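Local coordinates for protein transcriptional regulator (NtrC family) (Aquifex aeolicus, PDB 3DZD) that probably activates sigma54-dependent transcription as a receiver-regulated AAA+ ATPase, here in its inactive state with ADP bound, at residues D72-V77 with G94-L99; V132-K137 with V308-E313; K325-L330 with I359-E364. All coordinates share one frame; numbering follows the deposited sequence.

Contact 1: D72-V77 with G94-L99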
loop_
_atom_site.group_PDB
_atom_site.type_symbol
_atom_site.label_atom_id
_atom_site.label_comp_id
_atom_site.label_asym_id
_atom_site.label_seq_id
_atom_site.Cartn_x
_atom_site.Cartn_y
_atom_site.Cartn_z
ATOM N N ASP A 72 6.982 17.766 -6.369
ATOM C CA ASP A 72 7.228 16.793 -5.314
ATOM C C ASP A 72 8.059 17.369 -4.165
ATOM O O ASP A 72 8.155 16.763 -3.099
ATOM C CB ASP A 72 7.905 15.547 -5.887
ATOM C CG ASP A 72 7.001 14.772 -6.832
ATOM O OD1 ASP A 72 5.926 14.308 -6.395
ATOM O OD2 ASP A 72 7.377 14.621 -8.014
ATOM N N SER A 73 8.664 18.534 -4.377
ATOM C CA SER A 73 9.436 19.163 -3.312
ATOM C C SER A 73 8.551 19.535 -2.126
ATOM O O SER A 73 7.459 20.082 -2.296
ATOM C CB SER A 73 10.161 20.404 -3.814
ATOM O OG SER A 73 11.286 20.045 -4.590
ATOM N N VAL A 74 9.032 19.217 -0.927
ATOM C CA VAL A 74 8.381 19.605 0.311
ATOM C C VAL A 74 9.058 20.879 0.794
ATOM O O VAL A 74 10.282 20.938 0.887
ATOM C CB VAL A 74 8.519 18.487 1.375
ATOM C CG1 VAL A 74 7.957 18.929 2.720
ATOM C CG2 VAL A 74 7.843 17.215 0.890
ATOM N N VAL A 75 8.264 21.897 1.100
ATOM C CA VAL A 75 8.808 23.206 1.430
ATOM C C VAL A 75 8.648 23.574 2.900
ATOM O O VAL A 75 7.578 23.423 3.480
ATOM C CB VAL A 75 8.168 24.315 0.577
ATOM C CG1 VAL A 75 8.810 25.660 0.888
ATOM C CG2 VAL A 75 8.301 23.987 -0.900
ATOM N N ILE A 76 9.734 24.057 3.487
ATOM C CA ILE A 76 9.709 24.626 4.817
ATOM C C ILE A 76 10.062 26.098 4.697
ATOM O O ILE A 76 11.112 26.445 4.155
ATOM C CB ILE A 76 10.752 23.962 5.717
ATOM C CG1 ILE A 76 10.551 22.441 5.732
ATOM C CG2 ILE A 76 10.690 24.555 7.111
ATOM C CD1 ILE A 76 11.800 21.662 6.129
ATOM N N VAL A 77 9.193 26.975 5.183
ATOM C CA VAL A 77 9.509 28.395 5.125
ATOM C C VAL A 77 10.137 28.886 6.425
ATOM O O VAL A 77 9.867 28.360 7.502
ATOM C CB VAL A 77 8.290 29.262 4.727
ATOM C CG1 VAL A 77 7.936 29.026 3.264
ATOM C CG2 VAL A 77 7.099 28.968 5.622
ATOM N N GLY A 94 0.781 26.168 0.079
ATOM C CA GLY A 94 1.149 24.773 -0.063
ATOM C C GLY A 94 2.444 24.369 0.618
ATOM O O GLY A 94 2.909 23.243 0.433
ATOM N N ALA A 95 3.034 25.276 1.392
ATOM C CA ALA A 95 4.225 24.938 2.162
ATOM C C ALA A 95 3.842 23.882 3.195
ATOM O O ALA A 95 2.716 23.891 3.697
ATOM C CB ALA A 95 4.800 26.186 2.846
ATOM N N TYR A 96 4.759 22.974 3.513
ATOM C CA TYR A 96 4.467 21.937 4.505
ATOM C C TYR A 96 4.666 22.405 5.948
ATOM O O TYR A 96 3.848 22.122 6.820
ATOM C CB TYR A 96 5.291 20.675 4.244
ATOM C CG TYR A 96 5.185 19.636 5.343
ATOM C CD1 TYR A 96 4.044 18.855 5.474
ATOM C CD2 TYR A 96 6.232 19.427 6.246
ATOM C CE1 TYR A 96 3.933 17.900 6.472
ATOM C CE2 TYR A 96 6.135 18.467 7.252
ATOM C CZ TYR A 96 4.979 17.709 7.357
ATOM O OH TYR A 96 4.852 16.747 8.341
ATOM N N GLU A 97 5.756 23.120 6.197
ATOM C CA GLU A 97 6.092 23.536 7.555
ATOM C C GLU A 97 6.688 24.923 7.578
ATOM O O GLU A 97 7.023 25.489 6.543
ATOM C CB GLU A 97 7.072 22.551 8.194
ATOM C CG GLU A 97 6.427 21.581 9.173
ATOM C CD GLU A 97 5.823 22.298 10.372
ATOM O OE1 GLU A 97 4.870 21.765 10.984
ATOM O OE2 GLU A 97 6.304 23.397 10.697
ATOM N N PHE A 98 6.822 25.477 8.768
ATOM C CA PHE A 98 7.461 26.766 8.887
ATOM C C PHE A 98 8.201 26.844 10.202
ATOM O O PHE A 98 7.821 26.194 11.178
ATOM C CB PHE A 98 6.432 27.887 8.782
ATOM C CG PHE A 98 5.636 28.101 10.032
ATOM C CD1 PHE A 98 6.036 29.036 10.969
ATOM C CD2 PHE A 98 4.480 27.380 10.264
ATOM C CE1 PHE A 98 5.298 29.246 12.113
ATOM C CE2 PHE A 98 3.744 27.580 11.408
ATOM C CZ PHE A 98 4.151 28.516 12.332
ATOM N N LEU A 99 9.271 27.630 10.204
ATOM C CA LEU A 99 10.073 27.864 11.390
ATOM C C LEU A 99 10.149 29.365 11.674
ATOM O O LEU A 99 10.435 30.159 10.780
ATOM C CB LEU A 99 11.485 27.316 11.178
ATOM C CG LEU A 99 11.676 25.801 11.129
ATOM C CD1 LEU A 99 12.972 25.467 10.426
ATOM C CD2 LEU A 99 11.650 25.213 12.530
HETATM O O HOH W 1 5.556 21.738 0.290
#

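Contact 2: V132-K137 with V308-E313. With ADP (adenosine-5'-diphosphate), chain C.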
loop_
_atom_site.group_PDB
_atom_site.type_symbol
_atom_site.label_atom_id
_atom_site.label_comp_id
_atom_site.label_asym_id
_atom_site.label_seq_id
_atom_site.Cartn_x
_atom_site.Cartn_y
_atom_site.Cartn_z
ATOM N N VAL A 132 -15.712 -5.413 -16.559
ATOM C CA VAL A 132 -16.106 -5.617 -17.945
ATOM C C VAL A 132 -17.530 -6.146 -18.079
ATOM O O VAL A 132 -17.934 -7.059 -17.355
ATOM C CB VAL A 132 -15.123 -6.554 -18.661
ATOM C CG1 VAL A 132 -15.610 -6.860 -20.070
ATOM C CG2 VAL A 132 -13.747 -5.919 -18.687
ATOM N N GLY A 133 -18.282 -5.560 -19.007
ATOM C CA GLY A 133 -19.646 -5.974 -19.262
ATOM C C GLY A 133 -20.496 -4.882 -19.883
ATOM O O GLY A 133 -20.462 -3.723 -19.445
ATOM N N GLU A 134 -21.274 -5.261 -20.891
ATOM C CA GLU A 134 -22.170 -4.333 -21.568
ATOM C C GLU A 134 -23.641 -4.777 -21.534
ATOM O O GLU A 134 -24.502 -4.076 -22.045
ATOM C CB GLU A 134 -21.713 -4.087 -23.015
ATOM C CG GLU A 134 -20.331 -3.422 -23.142
ATOM C CD GLU A 134 -20.263 -2.046 -22.493
ATOM O OE1 GLU A 134 -21.204 -1.237 -22.681
ATOM O OE2 GLU A 134 -19.260 -1.769 -21.795
ATOM N N HIS A 135 -23.938 -5.932 -20.942
ATOM C CA HIS A 135 -25.336 -6.329 -20.785
ATOM C C HIS A 135 -26.089 -5.269 -19.996
ATOM O O HIS A 135 -25.590 -4.790 -18.984
ATOM C CB HIS A 135 -25.482 -7.672 -20.065
ATOM C CG HIS A 135 -26.871 -8.231 -20.131
ATOM N ND1 HIS A 135 -27.891 -7.798 -19.313
ATOM C CD2 HIS A 135 -27.417 -9.175 -20.940
ATOM C CE1 HIS A 135 -29.000 -8.458 -19.596
ATOM N NE2 HIS A 135 -28.739 -9.295 -20.588
ATOM N N PRO A 136 -27.301 -4.914 -20.458
ATOM C CA PRO A 136 -28.152 -3.911 -19.804
ATOM C C PRO A 136 -28.206 -4.062 -18.277
ATOM O O PRO A 136 -28.250 -3.064 -17.551
ATOM C CB PRO A 136 -29.527 -4.170 -20.420
ATOM C CG PRO A 136 -29.216 -4.719 -21.797
ATOM C CD PRO A 136 -27.947 -5.517 -21.642
ATOM N N LYS A 137 -28.197 -5.294 -17.784
ATOM C CA LYS A 137 -28.191 -5.486 -16.337
ATOM C C LYS A 137 -26.883 -4.988 -15.705
ATOM O O LYS A 137 -26.896 -4.369 -14.641
ATOM C CB LYS A 137 -28.481 -6.942 -15.979
ATOM C CG LYS A 137 -29.949 -7.297 -16.189
ATOM C CD LYS A 137 -30.216 -8.801 -16.243
ATOM C CE LYS A 137 -31.683 -9.054 -15.861
ATOM N NZ LYS A 137 -32.275 -10.287 -16.457
ATOM N N VAL A 308 -19.928 -12.870 -21.831
ATOM C CA VAL A 308 -19.038 -14.023 -21.711
ATOM C C VAL A 308 -17.891 -13.923 -22.722
ATOM O O VAL A 308 -16.744 -14.259 -22.412
ATOM C CB VAL A 308 -19.797 -15.369 -21.843
ATOM C CG1 VAL A 308 -20.710 -15.353 -23.044
ATOM C CG2 VAL A 308 -18.829 -16.525 -21.937
ATOM N N ILE A 309 -18.200 -13.434 -23.917
ATOM C CA ILE A 309 -17.184 -13.200 -24.934
ATOM C C ILE A 309 -16.297 -12.004 -24.603
ATOM O O ILE A 309 -15.078 -12.063 -24.778
ATOM C CB ILE A 309 -17.806 -12.938 -26.292
ATOM C CG1 ILE A 309 -18.748 -14.082 -26.679
ATOM C CG2 ILE A 309 -16.713 -12.755 -27.321
ATOM C CD1 ILE A 309 -18.183 -15.447 -26.391
ATOM N N LEU A 310 -16.907 -10.920 -24.135
ATOM C CA LEU A 310 -16.152 -9.729 -23.754
ATOM C C LEU A 310 -15.111 -10.095 -22.717
ATOM O O LEU A 310 -13.949 -9.709 -22.823
ATOM C CB LEU A 310 -17.074 -8.637 -23.192
ATOM C CG LEU A 310 -18.015 -7.966 -24.197
ATOM C CD1 LEU A 310 -18.725 -6.778 -23.566
ATOM C CD2 LEU A 310 -17.243 -7.523 -25.426
ATOM N N LEU A 311 -15.546 -10.851 -21.721
ATOM C CA LEU A 311 -14.691 -11.249 -20.631
ATOM C C LEU A 311 -13.584 -12.184 -21.123
ATOM O O LEU A 311 -12.417 -12.052 -20.719
ATOM C CB LEU A 311 -15.528 -11.908 -19.535
ATOM C CG LEU A 311 -16.350 -10.906 -18.720
ATOM C CD1 LEU A 311 -17.498 -11.567 -17.965
ATOM C CD2 LEU A 311 -15.426 -10.145 -17.763
ATOM N N ALA A 312 -13.950 -13.120 -21.996
ATOM C CA ALA A 312 -12.986 -14.066 -22.541
ATOM C C ALA A 312 -11.870 -13.330 -23.277
ATOM O O ALA A 312 -10.690 -13.652 -23.124
ATOM C CB ALA A 312 -13.674 -15.066 -23.477
ATOM N N GLU A 313 -12.255 -12.352 -24.086
ATOM C CA GLU A 313 -11.295 -11.592 -24.865
ATOM C C GLU A 313 -10.413 -10.765 -23.939
ATOM O O GLU A 313 -9.221 -10.604 -24.182
ATOM C CB GLU A 313 -12.022 -10.699 -25.872
ATOM C CG GLU A 313 -12.680 -11.484 -26.998
ATOM C CD GLU A 313 -13.614 -10.644 -27.849
ATOM O OE1 GLU A 313 -14.114 -9.606 -27.359
ATOM O OE2 GLU A 313 -13.855 -11.032 -29.014
HETATM P PB ADP C . -16.706 -12.926 -6.085
HETATM O O1B ADP C . -16.069 -11.748 -5.376
HETATM O O2B ADP C . -16.683 -14.219 -5.299
HETATM O O3B ADP C . -18.067 -12.647 -6.646
HETATM P PA ADP C . -14.398 -12.571 -7.808
HETATM O O1A ADP C . -14.606 -11.226 -8.447
HETATM O O2A ADP C . -13.461 -12.643 -6.620
HETATM O O3A ADP C . -15.845 -13.202 -7.435
HETATM O "O5'" ADP C . -13.845 -13.588 -8.925
HETATM C "C5'" ADP C . -13.795 -13.208 -10.294
HETATM C "C4'" ADP C . -12.375 -13.164 -10.824
HETATM O "O4'" ADP C . -12.467 -12.618 -12.134
HETATM C "C3'" ADP C . -11.550 -12.152 -10.058
HETATM O "O3'" ADP C . -10.164 -12.408 -10.306
HETATM C "C2'" ADP C . -11.856 -10.820 -10.691
HETATM O "O2'" ADP C . -10.619 -10.107 -10.757
HETATM C "C1'" ADP C . -12.275 -11.194 -12.098
HETATM N N9 ADP C . -13.545 -10.545 -12.484
HETATM C C8 ADP C . -14.756 -10.825 -11.966
HETATM N N7 ADP C . -15.725 -10.089 -12.545
HETATM C C5 ADP C . -15.128 -9.311 -13.465
HETATM C C6 ADP C . -15.582 -8.284 -14.426
HETATM N N6 ADP C . -16.897 -7.949 -14.518
HETATM N N1 ADP C . -14.649 -7.709 -15.207
HETATM C C2 ADP C . -13.349 -8.049 -15.116
HETATM N N3 ADP C . -12.863 -8.966 -14.262
HETATM C C4 ADP C . -13.694 -9.618 -13.426
#

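Contact 3: K325-L330 with I359-E364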
loop_
_atom_site.group_PDB
_atom_site.type_symbol
_atom_site.label_atom_id
_atom_site.label_comp_id
_atom_site.label_asym_id
_atom_site.label_seq_id
_atom_site.Cartn_x
_atom_site.Cartn_y
_atom_site.Cartn_z
ATOM N N LYS A 325 2.619 -15.107 -24.683
ATOM C CA LYS A 325 2.105 -16.045 -25.681
ATOM C C LYS A 325 1.592 -15.320 -26.925
ATOM O O LYS A 325 1.356 -14.114 -26.899
ATOM C CB LYS A 325 1.024 -16.965 -25.096
ATOM C CG LYS A 325 1.480 -17.823 -23.914
ATOM C CD LYS A 325 2.784 -18.550 -24.213
ATOM C CE LYS A 325 3.080 -19.630 -23.181
ATOM N NZ LYS A 325 2.252 -20.838 -23.460
ATOM N N ASN A 326 1.427 -16.059 -28.014
ATOM C CA ASN A 326 1.021 -15.454 -29.273
ATOM C C ASN A 326 -0.340 -15.963 -29.741
ATOM O O ASN A 326 -0.491 -16.431 -30.870
ATOM C CB ASN A 326 2.091 -15.688 -30.343
ATOM C CG ASN A 326 1.948 -14.754 -31.536
ATOM O OD1 ASN A 326 0.934 -14.066 -31.689
ATOM N ND2 ASN A 326 2.966 -14.729 -32.390
ATOM N N CYS A 327 -1.328 -15.867 -28.858
ATOM C CA CYS A 327 -2.687 -16.302 -29.156
ATOM C C CYS A 327 -3.665 -15.223 -28.723
ATOM O O CYS A 327 -4.117 -15.202 -27.577
ATOM C CB CYS A 327 -3.001 -17.603 -28.423
ATOM S SG CYS A 327 -2.633 -17.543 -26.651
ATOM N N PHE A 328 -3.996 -14.327 -29.646
ATOM C CA PHE A 328 -4.784 -13.155 -29.295
ATOM C C PHE A 328 -6.219 -13.142 -29.801
ATOM O O PHE A 328 -6.994 -12.263 -29.428
ATOM C CB PHE A 328 -4.050 -11.876 -29.701
ATOM C CG PHE A 328 -2.890 -11.555 -28.809
ATOM C CD1 PHE A 328 -3.088 -10.863 -27.627
ATOM C CD2 PHE A 328 -1.610 -11.973 -29.138
ATOM C CE1 PHE A 328 -2.035 -10.576 -26.797
ATOM C CE2 PHE A 328 -0.546 -11.688 -28.310
ATOM C CZ PHE A 328 -0.758 -10.988 -27.138
ATOM N N GLU A 329 -6.591 -14.108 -30.631
ATOM C CA GLU A 329 -7.975 -14.162 -31.077
ATOM C C GLU A 329 -8.670 -15.442 -30.647
ATOM O O GLU A 329 -8.067 -16.518 -30.626
ATOM C CB GLU A 329 -8.083 -13.987 -32.593
ATOM C CG GLU A 329 -7.449 -15.108 -33.392
ATOM C CD GLU A 329 -7.931 -15.146 -34.830
ATOM O OE1 GLU A 329 -7.143 -14.786 -35.733
ATOM O OE2 GLU A 329 -9.102 -15.527 -35.056
ATOM N N LEU A 330 -9.941 -15.301 -30.290
ATOM C CA LEU A 330 -10.812 -16.437 -30.049
ATOM C C LEU A 330 -11.444 -16.847 -31.364
ATOM O O LEU A 330 -12.004 -16.010 -32.074
ATOM C CB LEU A 330 -11.930 -16.057 -29.078
ATOM C CG LEU A 330 -11.540 -15.684 -27.657
ATOM C CD1 LEU A 330 -12.744 -15.114 -26.899
ATOM C CD2 LEU A 330 -10.952 -16.905 -26.955
ATOM N N ILE A 359 -1.853 -20.862 -21.057
ATOM C CA ILE A 359 -0.707 -21.583 -20.519
ATOM C C ILE A 359 -0.268 -22.717 -21.459
ATOM O O ILE A 359 0.921 -22.982 -21.614
ATOM C CB ILE A 359 -1.004 -22.101 -19.088
ATOM C CG1 ILE A 359 -0.845 -20.955 -18.079
ATOM C CG2 ILE A 359 -0.093 -23.262 -18.738
ATOM C CD1 ILE A 359 -1.460 -21.214 -16.704
ATOM N N LEU A 360 -1.240 -23.354 -22.103
ATOM C CA LEU A 360 -0.990 -24.390 -23.099
ATOM C C LEU A 360 -1.128 -23.834 -24.513
ATOM O O LEU A 360 -1.599 -24.529 -25.409
ATOM C CB LEU A 360 -2.037 -25.498 -22.936
ATOM C CG LEU A 360 -2.390 -25.866 -21.492
ATOM C CD1 LEU A 360 -3.467 -26.972 -21.426
ATOM C CD2 LEU A 360 -1.123 -26.274 -20.729
ATOM N N CYS A 361 -0.725 -22.592 -24.722
ATOM C CA CYS A 361 -1.130 -21.873 -25.925
ATOM C C CYS A 361 -0.545 -22.358 -27.252
ATOM O O CYS A 361 0.387 -23.158 -27.287
ATOM C CB CYS A 361 -0.832 -20.388 -25.766
ATOM S SG CYS A 361 -1.785 -19.370 -26.886
ATOM N N GLU A 362 -1.121 -21.848 -28.341
ATOM C CA GLU A 362 -0.600 -22.031 -29.694
ATOM C C GLU A 362 -0.572 -20.686 -30.422
ATOM O O GLU A 362 -0.122 -19.682 -29.871
ATOM C CB GLU A 362 -1.466 -23.013 -30.484
ATOM C CG GLU A 362 -1.311 -24.468 -30.079
ATOM C CD GLU A 362 -2.009 -25.410 -31.045
ATOM O OE1 GLU A 362 -2.666 -24.916 -31.987
ATOM O OE2 GLU A 362 -1.901 -26.642 -30.863
ATOM N N GLY A 363 -1.060 -20.673 -31.660
ATOM C CA GLY A 363 -1.193 -19.443 -32.423
ATOM C C GLY A 363 -2.540 -18.771 -32.210
ATOM O O GLY A 363 -2.620 -17.550 -32.071
ATOM N N GLU A 364 -3.603 -19.571 -32.199
ATOM C CA GLU A 364 -4.953 -19.079 -31.926
ATOM C C GLU A 364 -5.740 -20.130 -31.149
ATOM O O GLU A 364 -5.573 -21.328 -31.375
ATOM C CB GLU A 364 -5.684 -18.725 -33.222
ATOM C CG GLU A 364 -5.105 -17.531 -33.972
ATOM C CD GLU A 364 -4.028 -17.918 -34.978
ATOM O OE1 GLU A 364 -3.419 -18.997 -34.827
ATOM O OE2 GLU A 364 -3.794 -17.137 -35.925
#

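Contact 1: D72-V77 with G94-L99
Val-75 O is held by two backbone donors, Tyr-96 N at 2.9 Å and Glu-97 N at 3.3 Å, both in its carbonyl plane. This fork opens the parallel pairing of strands 74-79 and 97-100, the last beta-alpha-beta unit of the CheY-like receiver fold, with helix 85-93 as the crossover. That helix ends in a Schellman motif at Gly-94, whose O shares a water with Val-75 N. Further along, Val-77 N donates to Glu-97 O at 3.0 Å from above the carbonyl plane, and Val-77 O takes Leu-99 N at 2.9 Å, almost along the C=O axis (169°).

Ile-76 packs on Ala-115 of helix 105-119; on the same face Glu-97 OE1 makes a salt bridge with Arg-107 of the second subunit. Glu-97 OE2 turns back to accept from Phe-98 N at 2.9 Å, so both carboxylate oxygens have partners. Beside them, Tyr-96 has CG anti to the backbone N (chi1 172°) and stacks its ring on His-114 of the second subunit, while Val-74 lies alongside, CG1 packed 3.5 Å from Tyr-96 CB. Val-77 and Phe-98 occupy the other face, where helices 62-69 and 85-93 cover Val-77. Val-77 CG2 and Phe-98 CG both take the crowded position between backbone N and carbonyl carbon, and Val-77 CG2 comes 3.4 Å from Phe-98 CB.

Contact 2: V132-K137 with V308-E313
Val-132 sits where the adenine of ADP meets helix 307-322, and its three side-chain carbons divide their contacts, with some overlap, between helix and base. CB comes first, 3.7 Å from Leu-311 CD2, with adenine N1 close by as well. From there the two methyls part. CG1, anti to the backbone N (chi1 175°), points into the helix and lies 3.9 Å from Leu-310 CB, the two side chains crossing obliquely. CG2, beside the backbone N, stays with the nucleotide, 4.0 Å from ADP N1. Leu-311 slides past Val-132 in the opposite direction, so that its CD2 also reaches ADP N1 at 3.6 Å; one methyl therefore touches both the valine and the base.

The backbone of Val-132 reads the base. Its N donates to ADP N1 at 2.9 Å in a nearly straight bond (171°), and its O accepts from ADP N6 at 3.1 Å in a more bent one.

Beyond Gly-133 the packing continues on Leu-310, whose CD1 meets Glu-134 CG at 3.7 Å, the two side chains crossing at about a right angle. Asp-307, just ahead of this turn of the helix, accepts from the backbone N of both Glu-134 and His-135 and ties the loop to the start of helix 307-322. His-135 in turn is the N-cap of helix 136-149: ND1 accepts from Lys-137 N in the ring plane, so in the model that nitrogen serves as the acceptor, and Pro-136 CD lies over one ring face, toward its rim. Together, a backbone pair on N1 and N6 and a leucine from the lid helix form one part of the adenine pocket of an AAA+ ATPase, built where the sigma-54 interaction domain meets its lid.

Contact 3: K325-L330 with I359-E364
The disulfide between Cys-327 SG and Cys-361 SG, 2.0 Å long, staples two loops of the AAA+ lid, the one between helices 307-322 and 332-339 and the one leaving helix 346-359. Its C-S-S-C torsion of 172° is far from the usual value near 90°, so the bridge as modelled looks distorted, which may be strain or a limit of the model. Cys-327 SG takes the crowded position between backbone N and carbonyl carbon, whereas Cys-361 SG is anti to its backbone N.

Next comes Lys-325, which runs alongside the bridge with its CG 3.9 Å from Cys-361 CB. Bent at chi2 and chi4, its chain brings NZ to Ile-359 O at 3.1 Å, above the carbonyl plane, and on to Val-358 O, two carbonyls at the helix end. An alanine here would probably loosen the loop against that end, since the ammonium that reaches both carbonyls, and CG beside Cys-361 CB, would be gone.

Beyond the cystine, Cys-327 CA makes a CA-H...O contact of 3.2 Å with Gly-363 O. Outermost, Glu-329 CG lies 3.4 Å from Glu-364 CG, on a poorly ordered residue, with like-charged Glu-329 OE1 and Glu-364 OE2 4.1 Å apart.

How the contacts relate
From the N terminus, contact 1 closes first, a short loop around helix 85-93 that completes the receiver sheet. Contact 2 opens only afterwards and closes the longest loop, from the entry to the sigma-54 interaction domain, through its whole sheet, to the first lid helix. Contact 3 follows and closes a loop holding helices 332-339 and 346-359 of the lid. The three run in series; none nests or crosses. Contacts 1 and 2 lie on opposite sides of the chain's centre, their centres about 48 Å apart. Contacts 2 and 3 touch inside the lid, Ala-312 CB lying 3.5 Å from Leu-330 CD1. Contacts 1 and 3 both meet the second subunit.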